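PDB 2BAS: YkuI protein from Bacillus subtilis, which binds the second messenger cyclic di-GMP through its EAL domain and probably acts as a cyclic-di-GMP-specific phosphodiesterase. Local coordinates for residues R335-D340 against F416-Y421; F321-A326 against G348-Q353; G387-L392 against R403-P408. All blocks are in the same frame, centred on the assembly; numbering follows the deposited sequence.

Interaction 1. Residues R335-D340 against F416-Y421; sequences RIYMCD and FIDLPY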
loop_
_atom_site.group_PDB
_atom_site.type_symbol
_atom_site.label_atom_id
_atom_site.label_comp_id
_atom_site.label_asym_id
_atom_site.label_seq_id
_atom_site.Cartn_x
_atom_site.Cartn_y
_atom_site.Cartn_z
ATOM N N ARG A 335 12.493 19.075 -15.741
ATOM C CA ARG A 335 11.400 18.872 -16.706
ATOM C C ARG A 335 10.270 19.850 -16.446
ATOM O O ARG A 335 9.891 20.076 -15.285
ATOM C CB ARG A 335 10.870 17.443 -16.675
ATOM C CG ARG A 335 10.122 17.066 -17.930
ATOM C CD ARG A 335 9.344 15.784 -17.773
ATOM N NE ARG A 335 10.176 14.584 -17.862
ATOM C CZ ARG A 335 10.545 13.843 -16.820
ATOM N NH1 ARG A 335 11.277 12.753 -17.013
ATOM N NH2 ARG A 335 10.173 14.182 -15.590
ATOM N N ILE A 336 9.771 20.455 -17.527
ATOM C CA ILE A 336 8.619 21.373 -17.486
ATOM C C ILE A 336 7.671 21.096 -18.665
ATOM O O ILE A 336 8.134 20.886 -19.790
ATOM C CB ILE A 336 9.069 22.859 -17.487
ATOM C CG1 ILE A 336 10.084 23.096 -16.368
ATOM C CG2 ILE A 336 7.869 23.816 -17.322
ATOM C CD1 ILE A 336 10.613 24.519 -16.273
ATOM N N TYR A 337 6.358 21.097 -18.390
ATOM C CA TYR A 337 5.300 20.895 -19.393
ATOM C C TYR A 337 3.947 21.415 -18.869
ATOM O O TYR A 337 3.793 21.625 -17.660
ATOM C CB TYR A 337 5.184 19.407 -19.784
ATOM C CG TYR A 337 4.779 18.476 -18.650
ATOM C CD1 TYR A 337 3.462 18.036 -18.502
ATOM C CD2 TYR A 337 5.711 18.054 -17.725
ATOM C CE1 TYR A 337 3.104 17.183 -17.439
ATOM C CE2 TYR A 337 5.375 17.225 -16.678
ATOM C CZ TYR A 337 4.083 16.785 -16.531
ATOM O OH TYR A 337 3.812 15.954 -15.462
HETATM N N MSE A 338 2.976 21.592 -19.777
HETATM C CA MSE A 338 1.625 22.086 -19.457
HETATM C C MSE A 338 0.506 21.149 -19.913
HETATM O O MSE A 338 0.613 20.527 -20.972
HETATM C CB MSE A 338 1.385 23.449 -20.117
HETATM C CG MSE A 338 1.919 24.652 -19.370
HETATM SE SE MSE A 338 2.058 26.254 -20.523
HETATM C CE MSE A 338 0.162 26.423 -21.224
ATOM N N CYS A 339 -0.585 21.098 -19.143
ATOM C CA CYS A 339 -1.757 20.269 -19.463
ATOM C C CYS A 339 -3.066 21.037 -19.262
ATOM O O CYS A 339 -3.092 22.011 -18.503
ATOM C CB CYS A 339 -1.810 19.043 -18.541
ATOM S SG CYS A 339 -0.399 17.924 -18.572
ATOM N N ASP A 340 -4.152 20.566 -19.893
ATOM C CA ASP A 340 -5.502 21.160 -19.735
ATOM C C ASP A 340 -6.335 20.465 -18.630
ATOM O O ASP A 340 -5.837 19.539 -17.990
ATOM C CB ASP A 340 -6.266 21.247 -21.079
ATOM C CG ASP A 340 -6.773 19.887 -21.597
ATOM O OD1 ASP A 340 -6.621 18.851 -20.902
ATOM O OD2 ASP A 340 -7.347 19.861 -22.720
ATOM N N PHE A 416 3.529 22.134 -14.889
ATOM C CA PHE A 416 4.174 21.141 -14.065
ATOM C C PHE A 416 5.675 21.307 -14.176
ATOM O O PHE A 416 6.227 21.409 -15.285
ATOM C CB PHE A 416 3.705 19.751 -14.461
ATOM C CG PHE A 416 2.226 19.572 -14.336
ATOM C CD1 PHE A 416 1.380 19.883 -15.401
ATOM C CD2 PHE A 416 1.672 19.135 -13.143
ATOM C CE1 PHE A 416 0.013 19.756 -15.286
ATOM C CE2 PHE A 416 0.312 18.996 -13.014
ATOM C CZ PHE A 416 -0.524 19.300 -14.082
ATOM N N ILE A 417 6.317 21.405 -13.013
ATOM C CA ILE A 417 7.758 21.575 -12.910
ATOM C C ILE A 417 8.313 20.466 -12.024
ATOM O O ILE A 417 8.010 20.420 -10.835
ATOM C CB ILE A 417 8.105 22.915 -12.277
ATOM C CG1 ILE A 417 7.511 24.072 -13.088
ATOM C CG2 ILE A 417 9.590 23.052 -12.153
ATOM C CD1 ILE A 417 7.537 25.408 -12.351
ATOM N N ASP A 418 9.106 19.570 -12.604
ATOM C CA ASP A 418 9.717 18.467 -11.850
ATOM C C ASP A 418 11.043 18.931 -11.281
ATOM O O ASP A 418 11.834 19.541 -11.993
ATOM C CB ASP A 418 9.913 17.235 -12.748
ATOM C CG ASP A 418 8.583 16.613 -13.209
ATOM O OD1 ASP A 418 7.525 16.890 -12.585
ATOM O OD2 ASP A 418 8.600 15.842 -14.200
ATOM N N LEU A 419 11.294 18.659 -10.007
ATOM C CA LEU A 419 12.556 19.096 -9.386
ATOM C C LEU A 419 13.533 17.922 -9.265
ATOM O O LEU A 419 13.143 16.830 -8.857
ATOM C CB LEU A 419 12.330 19.724 -7.998
ATOM C CG LEU A 419 11.139 20.609 -7.624
ATOM C CD1 LEU A 419 11.557 21.518 -6.493
ATOM C CD2 LEU A 419 10.609 21.448 -8.756
ATOM N N PRO A 420 14.816 18.146 -9.602
ATOM C CA PRO A 420 15.769 17.041 -9.545
ATOM C C PRO A 420 16.133 16.723 -8.111
ATOM O O PRO A 420 15.966 17.574 -7.241
ATOM C CB PRO A 420 16.982 17.593 -10.297
ATOM C CG PRO A 420 16.921 19.073 -10.105
ATOM C CD PRO A 420 15.450 19.415 -10.014
ATOM N N TYR A 421 16.609 15.508 -7.863
ATOM C CA TYR A 421 17.115 15.128 -6.535
ATOM C C TYR A 421 18.280 16.023 -6.098
ATOM O O TYR A 421 18.445 16.287 -4.906
ATOM C CB TYR A 421 17.557 13.644 -6.520
ATOM C CG TYR A 421 17.971 13.089 -5.159
ATOM C CD1 TYR A 421 19.300 13.014 -4.805
ATOM C CD2 TYR A 421 17.022 12.627 -4.248
ATOM C CE1 TYR A 421 19.685 12.505 -3.564
ATOM C CE2 TYR A 421 17.392 12.110 -3.011
ATOM C CZ TYR A 421 18.709 12.047 -2.673
ATOM O OH TYR A 421 19.085 11.524 -1.432
HETATM O O HOH W 1 5.415 15.509 -12.951
#
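Tyr337 and Phe416 form an antiparallel hydrogen-bonded pair between strands 335-340 and 413-419, whose segment axes approach to 4.9 Å, and Ile336 with Ile417 makes the adjoining non-hydrogen-bonded pair. These are the two central strands of a six-stranded antiparallel sheet of order 3-2-1-6-5-4, consistent with a PAS-like fold. Phe416 N donates to Tyr337 O at 2.8 Å, and Tyr337 N donates back to Phe416 O at 3.1 Å. Ile336 CG1 meets Ile417 CG2 on the face where Ile336 also packs on Ala326 of helix 318-328. The other face carries Arg335, Tyr337, Phe416 and Asp418. With CG between its backbone N and carbonyl carbon (chi1 63°), the Tyr337 ring leans over the neighbouring strand and takes Phe416 CB on one face, 3.6 Å from Tyr337 CZ. The two rings lie 18° from parallel but barely overlap. Cys339 SG approaches Phe416 CE1 obliquely, at 3.8 Å. Arg335 NH2 reaches the anti lone pair of Asp418 OD2 at 2.7 Å, a salt bridge in the guanidinium plane with the carboxylate turned 76° from it; Asp395 and Glu397 also grip this buried guanidinium. Asp418 OD1 bonds to Thr404 OG1 and accepts from a water that lies 3.0 Å from Tyr337 OH.

Interaction 2. Residues F321-A326 against G348-Q353; sequences FIKKLA and GNVFKQ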
loop_
_atom_site.group_PDB
_atom_site.type_symbol
_atom_site.label_atom_id
_atom_site.label_comp_id
_atom_site.label_asym_id
_atom_site.label_seq_id
_atom_site.Cartn_x
_atom_site.Cartn_y
_atom_site.Cartn_z
ATOM N N PHE A 321 7.109 29.520 -24.451
ATOM C CA PHE A 321 7.051 30.001 -23.064
ATOM C C PHE A 321 7.795 29.103 -22.062
ATOM O O PHE A 321 8.515 29.609 -21.195
ATOM C CB PHE A 321 5.597 30.256 -22.617
ATOM C CG PHE A 321 5.405 30.269 -21.119
ATOM C CD1 PHE A 321 5.876 31.329 -20.342
ATOM C CD2 PHE A 321 4.747 29.216 -20.483
ATOM C CE1 PHE A 321 5.705 31.329 -18.945
ATOM C CE2 PHE A 321 4.563 29.207 -19.081
ATOM C CZ PHE A 321 5.040 30.261 -18.317
ATOM N N ILE A 322 7.621 27.786 -22.179
ATOM C CA ILE A 322 8.252 26.858 -21.233
ATOM C C ILE A 322 9.767 26.755 -21.434
ATOM O O ILE A 322 10.509 26.511 -20.475
ATOM C CB ILE A 322 7.579 25.451 -21.190
ATOM C CG1 ILE A 322 7.648 24.734 -22.550
ATOM C CG2 ILE A 322 6.135 25.558 -20.681
ATOM C CD1 ILE A 322 7.142 23.288 -22.511
ATOM N N LYS A 323 10.219 26.953 -22.671
ATOM C CA LYS A 323 11.643 26.936 -22.975
ATOM C C LYS A 323 12.314 28.086 -22.244
ATOM O O LYS A 323 13.426 27.945 -21.720
ATOM C CB LYS A 323 11.886 27.067 -24.481
ATOM C CG LYS A 323 11.325 25.937 -25.332
ATOM C CD LYS A 323 11.554 26.246 -26.791
ATOM C CE LYS A 323 10.795 25.289 -27.683
ATOM N NZ LYS A 323 10.865 25.749 -29.109
ATOM N N LYS A 324 11.618 29.221 -22.212
ATOM C CA LYS A 324 12.086 30.406 -21.516
ATOM C C LYS A 324 11.933 30.217 -20.011
ATOM O O LYS A 324 12.817 30.587 -19.250
ATOM C CB LYS A 324 11.331 31.652 -21.981
ATOM C CG LYS A 324 11.562 32.055 -23.439
ATOM C CD LYS A 324 10.869 33.390 -23.731
ATOM C CE LYS A 324 10.888 33.782 -25.213
ATOM N NZ LYS A 324 9.942 32.977 -26.041
ATOM N N LEU A 325 10.820 29.636 -19.570
ATOM C CA LEU A 325 10.670 29.360 -18.142
ATOM C C LEU A 325 11.807 28.455 -17.640
ATOM O O LEU A 325 12.418 28.742 -16.607
ATOM C CB LEU A 325 9.296 28.766 -17.818
ATOM C CG LEU A 325 8.976 28.619 -16.320
ATOM C CD1 LEU A 325 8.956 29.977 -15.610
ATOM C CD2 LEU A 325 7.660 27.867 -16.095
ATOM N N ALA A 326 12.099 27.399 -18.403
ATOM C CA ALA A 326 13.148 26.435 -18.061
ATOM C C ALA A 326 14.462 27.115 -17.740
ATOM O O ALA A 326 15.100 26.788 -16.741
ATOM C CB ALA A 326 13.352 25.426 -19.186
ATOM N N GLY A 348 4.968 20.166 -25.862
ATOM C CA GLY A 348 5.977 19.123 -25.749
ATOM C C GLY A 348 6.604 19.278 -24.370
ATOM O O GLY A 348 6.122 20.076 -23.554
ATOM N N ASN A 349 7.667 18.522 -24.098
ATOM C CA ASN A 349 8.410 18.677 -22.854
ATOM C C ASN A 349 9.662 19.484 -23.114
ATOM O O ASN A 349 10.201 19.448 -24.230
ATOM C CB ASN A 349 8.873 17.320 -22.308
ATOM C CG ASN A 349 7.802 16.585 -21.539
ATOM O OD1 ASN A 349 6.717 17.101 -21.301
ATOM N ND2 ASN A 349 8.107 15.362 -21.149
ATOM N N VAL A 350 10.120 20.217 -22.099
ATOM C CA VAL A 350 11.501 20.700 -22.095
ATOM C C VAL A 350 12.170 19.896 -20.996
ATOM O O VAL A 350 11.568 19.670 -19.940
ATOM C CB VAL A 350 11.677 22.252 -21.967
ATOM C CG1 VAL A 350 10.963 22.949 -23.112
ATOM C CG2 VAL A 350 11.186 22.796 -20.636
ATOM N N PHE A 351 13.384 19.426 -21.269
ATOM C CA PHE A 351 14.029 18.436 -20.421
ATOM C C PHE A 351 15.497 18.775 -20.279
ATOM O O PHE A 351 16.160 19.101 -21.264
ATOM C CB PHE A 351 13.827 17.046 -21.046
ATOM C CG PHE A 351 14.474 15.918 -20.295
ATOM C CD1 PHE A 351 13.850 15.350 -19.191
ATOM C CD2 PHE A 351 15.690 15.393 -20.715
ATOM C CE1 PHE A 351 14.434 14.283 -18.496
ATOM C CE2 PHE A 351 16.289 14.327 -20.024
ATOM C CZ PHE A 351 15.652 13.770 -18.911
ATOM N N LYS A 352 15.989 18.735 -19.044
ATOM C CA LYS A 352 17.389 19.044 -18.755
ATOM C C LYS A 352 18.213 17.762 -18.625
ATOM O O LYS A 352 18.105 17.029 -17.633
ATOM C CB LYS A 352 17.508 19.914 -17.499
ATOM C CG LYS A 352 18.903 20.444 -17.236
ATOM C CD LYS A 352 18.944 21.450 -16.092
ATOM C CE LYS A 352 20.273 22.200 -16.131
ATOM N NZ LYS A 352 20.557 23.035 -14.926
ATOM N N GLN A 353 19.028 17.505 -19.644
ATOM C CA GLN A 353 19.842 16.307 -19.715
ATOM C C GLN A 353 21.300 16.724 -19.756
ATOM O O GLN A 353 21.741 17.390 -20.698
ATOM C CB GLN A 353 19.475 15.517 -20.973
ATOM C CG GLN A 353 20.402 14.354 -21.315
ATOM C CD GLN A 353 20.366 14.011 -22.800
ATOM O OE1 GLN A 353 21.338 14.250 -23.516
ATOM N NE2 GLN A 353 19.238 13.476 -23.274
#
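Ile322 is the first residue of segment 321-326 to meet strand 349-353, and its side chain heads straight for Val350. Its CG1 sits between the backbone N and the carbonyl carbon (chi1 61°), which directs the chain at the strand: Ile322 CG1 lies 3.8 Å from Val350 CG1, while Ile322 CD1 continues to Gly348 O at 3.5 Å. Lys323 comes next and contributes only the root of its side chain, CG touching Val350 CG1 at 3.7 Å. Its extended chain then leads away to a salt bridge with Asp320 and a cation-pi contact with Tyr359. One turn on from Ile322, Ala326 turns its CB to Val350 CG2, also at 3.7 Å. Val350 thus fits into the helix surface with a different methyl for each flank. Cutting Val350 back to an alanine is likely to leave Ile322 CG1, Lys323 CG and Ala326 CB without their partners and to open a gap between helix and strand. The segment axes come within 8.6 Å of each other, at 23°, the helix lying nearly along the strand on the face that Val350 shares with Ile336. Asp319 OD1 adds a polar tie nearby, to Gly348 N, but between the two segments the contact is almost all aliphatic carbon and so depends on fit and burial.

Interaction 3. Residues G387-L392 against R403-P408; sequences GFFSDL and RTFSYP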
loop_
_atom_site.group_PDB
_atom_site.type_symbol
_atom_site.label_atom_id
_atom_site.label_comp_id
_atom_site.label_asym_id
_atom_site.label_seq_id
_atom_site.Cartn_x
_atom_site.Cartn_y
_atom_site.Cartn_z
ATOM N N GLY A 387 -0.442 27.032 -6.137
ATOM C CA GLY A 387 0.338 25.871 -6.557
ATOM C C GLY A 387 0.795 25.097 -5.333
ATOM O O GLY A 387 0.448 25.488 -4.212
ATOM N N PHE A 388 1.562 24.010 -5.533
ATOM C CA PHE A 388 2.068 23.169 -4.415
ATOM C C PHE A 388 2.928 21.968 -4.817
ATOM O O PHE A 388 2.827 21.460 -5.938
ATOM C CB PHE A 388 0.923 22.670 -3.542
ATOM C CG PHE A 388 -0.150 21.960 -4.309
ATOM C CD1 PHE A 388 0.040 20.657 -4.751
ATOM C CD2 PHE A 388 -1.357 22.599 -4.588
ATOM C CE1 PHE A 388 -0.950 20.003 -5.466
ATOM C CE2 PHE A 388 -2.354 21.956 -5.294
ATOM C CZ PHE A 388 -2.158 20.660 -5.737
ATOM N N PHE A 389 3.755 21.515 -3.868
ATOM C CA PHE A 389 4.656 20.391 -4.054
ATOM C C PHE A 389 3.937 19.070 -3.919
ATOM O O PHE A 389 3.135 18.878 -3.004
ATOM C CB PHE A 389 5.736 20.366 -2.954
ATOM C CG PHE A 389 6.867 21.332 -3.148
ATOM C CD1 PHE A 389 7.222 21.791 -4.402
ATOM C CD2 PHE A 389 7.638 21.714 -2.061
ATOM C CE1 PHE A 389 8.285 22.674 -4.567
ATOM C CE2 PHE A 389 8.717 22.593 -2.218
ATOM C CZ PHE A 389 9.035 23.077 -3.477
ATOM N N SER A 390 4.282 18.122 -4.773
ATOM C CA SER A 390 3.858 16.750 -4.543
ATOM C C SER A 390 4.741 16.209 -3.431
ATOM O O SER A 390 5.694 16.873 -3.005
ATOM C CB SER A 390 4.067 15.914 -5.800
ATOM O OG SER A 390 5.436 15.606 -5.987
ATOM N N ASP A 391 4.437 15.007 -2.961
ATOM C CA ASP A 391 5.333 14.292 -2.058
ATOM C C ASP A 391 6.451 13.624 -2.868
ATOM O O ASP A 391 6.444 13.695 -4.092
ATOM C CB ASP A 391 4.570 13.244 -1.244
ATOM C CG ASP A 391 3.774 12.292 -2.108
ATOM O OD1 ASP A 391 3.050 12.754 -3.031
ATOM O OD2 ASP A 391 3.829 11.083 -1.836
ATOM N N LEU A 392 7.417 13.013 -2.178
ATOM C CA LEU A 392 8.525 12.311 -2.813
ATOM C C LEU A 392 8.037 11.078 -3.538
ATOM O O LEU A 392 7.413 10.188 -2.938
ATOM C CB LEU A 392 9.551 11.871 -1.774
ATOM C CG LEU A 392 10.339 12.996 -1.104
ATOM C CD1 LEU A 392 10.904 12.541 0.253
ATOM C CD2 LEU A 392 11.417 13.548 -2.044
ATOM N N ARG A 403 10.348 15.572 -6.725
ATOM C CA ARG A 403 9.083 16.207 -6.363
ATOM C C ARG A 403 8.655 17.033 -7.564
ATOM O O ARG A 403 9.504 17.574 -8.270
ATOM C CB ARG A 403 9.236 17.098 -5.129
ATOM C CG ARG A 403 9.133 16.366 -3.780
ATOM C CD ARG A 403 9.318 17.339 -2.593
ATOM N NE ARG A 403 8.462 17.013 -1.448
ATOM C CZ ARG A 403 8.904 16.602 -0.268
ATOM N NH1 ARG A 403 10.191 16.452 -0.059
ATOM N NH2 ARG A 403 8.060 16.342 0.713
ATOM N N THR A 404 7.351 17.097 -7.804
ATOM C CA THR A 404 6.751 17.874 -8.895
ATOM C C THR A 404 6.028 19.046 -8.260
ATOM O O THR A 404 5.363 18.874 -7.237
ATOM C CB THR A 404 5.682 17.052 -9.665
ATOM O OG1 THR A 404 6.280 15.910 -10.288
ATOM C CG2 THR A 404 4.954 17.911 -10.750
ATOM N N PHE A 405 6.150 20.227 -8.866
ATOM C CA PHE A 405 5.419 21.413 -8.428
ATOM C C PHE A 405 4.327 21.798 -9.439
ATOM O O PHE A 405 4.638 22.021 -10.608
ATOM C CB PHE A 405 6.366 22.587 -8.206
ATOM C CG PHE A 405 5.683 23.804 -7.685
ATOM C CD1 PHE A 405 5.472 23.965 -6.315
ATOM C CD2 PHE A 405 5.207 24.779 -8.559
ATOM C CE1 PHE A 405 4.821 25.086 -5.825
ATOM C CE2 PHE A 405 4.548 25.913 -8.067
ATOM C CZ PHE A 405 4.352 26.062 -6.705
ATOM N N SER A 406 3.076 21.880 -8.969
ATOM C CA SER A 406 1.881 22.171 -9.789
ATOM C C SER A 406 1.407 23.601 -9.623
ATOM O O SER A 406 1.144 24.034 -8.508
ATOM C CB SER A 406 0.707 21.301 -9.347
ATOM O OG SER A 406 1.048 19.948 -9.403
ATOM N N TYR A 407 1.234 24.302 -10.736
ATOM C CA TYR A 407 0.877 25.708 -10.715
ATOM C C TYR A 407 -0.322 25.981 -11.627
ATOM O O TYR A 407 -0.320 25.553 -12.778
ATOM C CB TYR A 407 2.085 26.534 -11.151
ATOM C CG TYR A 407 1.840 28.015 -11.182
ATOM C CD1 TYR A 407 2.070 28.798 -10.057
ATOM C CD2 TYR A 407 1.386 28.647 -12.337
ATOM C CE1 TYR A 407 1.849 30.163 -10.077
ATOM C CE2 TYR A 407 1.167 30.035 -12.369
ATOM C CZ TYR A 407 1.396 30.774 -11.238
ATOM O OH TYR A 407 1.182 32.134 -11.243
ATOM N N PRO A 408 -1.363 26.664 -11.105
ATOM C CA PRO A 408 -2.500 27.046 -11.943
ATOM C C PRO A 408 -2.267 28.361 -12.695
ATOM O O PRO A 408 -1.895 29.367 -12.093
ATOM C CB PRO A 408 -3.652 27.199 -10.934
ATOM C CG PRO A 408 -3.004 27.527 -9.637
ATOM C CD PRO A 408 -1.552 27.081 -9.701
#
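Arg403 meets segment 387-392 twice. Its NE donates to Ser390 O at 3.2 Å, near the guanidinium plane, and Leu392 CG lies over one face of the guanidinium, toward its rim, 3.6 Å from Arg403 NH1. Next to it, Thr404 is gripped through its backbone: Thr404 O accepts from Ser390 N at 2.8 Å, and Thr404 N donates to Ser390 OG at 3.0 Å in an almost straight bond (177°). A chi1 of 75° at Ser390 brings OG back beside its own backbone, where the hydroxyl donates a hydrogen bond to Asp391 O. The serine side chain therefore stands in for a main-chain acceptor where the strand loses its regular course. Thr404 OG1 turns elsewhere, to Tyr393 OH. Phe405 pairs with Phe389, a non-hydrogen-bonded pair, and Phe389 CD1 comes to the edge of the Phe405 ring, 3.4 Å from Phe405 CD1. The ring planes stand 81° apart, and Phe299 of the long helix 271-311 meets both rings. Ser406 restores the regular bonding: its N donates to Phe388 O at 3.1 Å. On the face of the sheet opposite Phe389, the Phe388 ring makes a cation-pi contact with Arg380 of helix 374-384. Pro408 finishes the segment, its CD resting 3.7 Å from Gly387 N. Nearer the turn, Asp391 forms salt bridges with Arg224 and Lys225 of the second subunit. The whole is an antiparallel beta hairpin, strand 388-394 with strand 401-409, whose first strand is an outermost strand, within this chain, of a six-stranded sheet consistent with a PAS-like fold.

Overall arrangement
Following the chain from the N terminus, the EAL domain and the long helix 271-311 lead to helix 318-328, which opens interaction 2. Strand 335-340 then opens interaction 1 before strand 349-353 closes interaction 2, so these two contacts cross; they join directly through Ile336 N and Val350 O. After helix 374-384 comes interaction 3, a short hairpin closed by strand 401-409 and nested inside the longer loop that interaction 1 closes with strand 413-419. Interactions 2 and 3 follow in series, centres about 17 Å apart, on opposite flanks of interaction 1. Together they join helix 318-328, the sheet's central strands and its outermost strand 388-394.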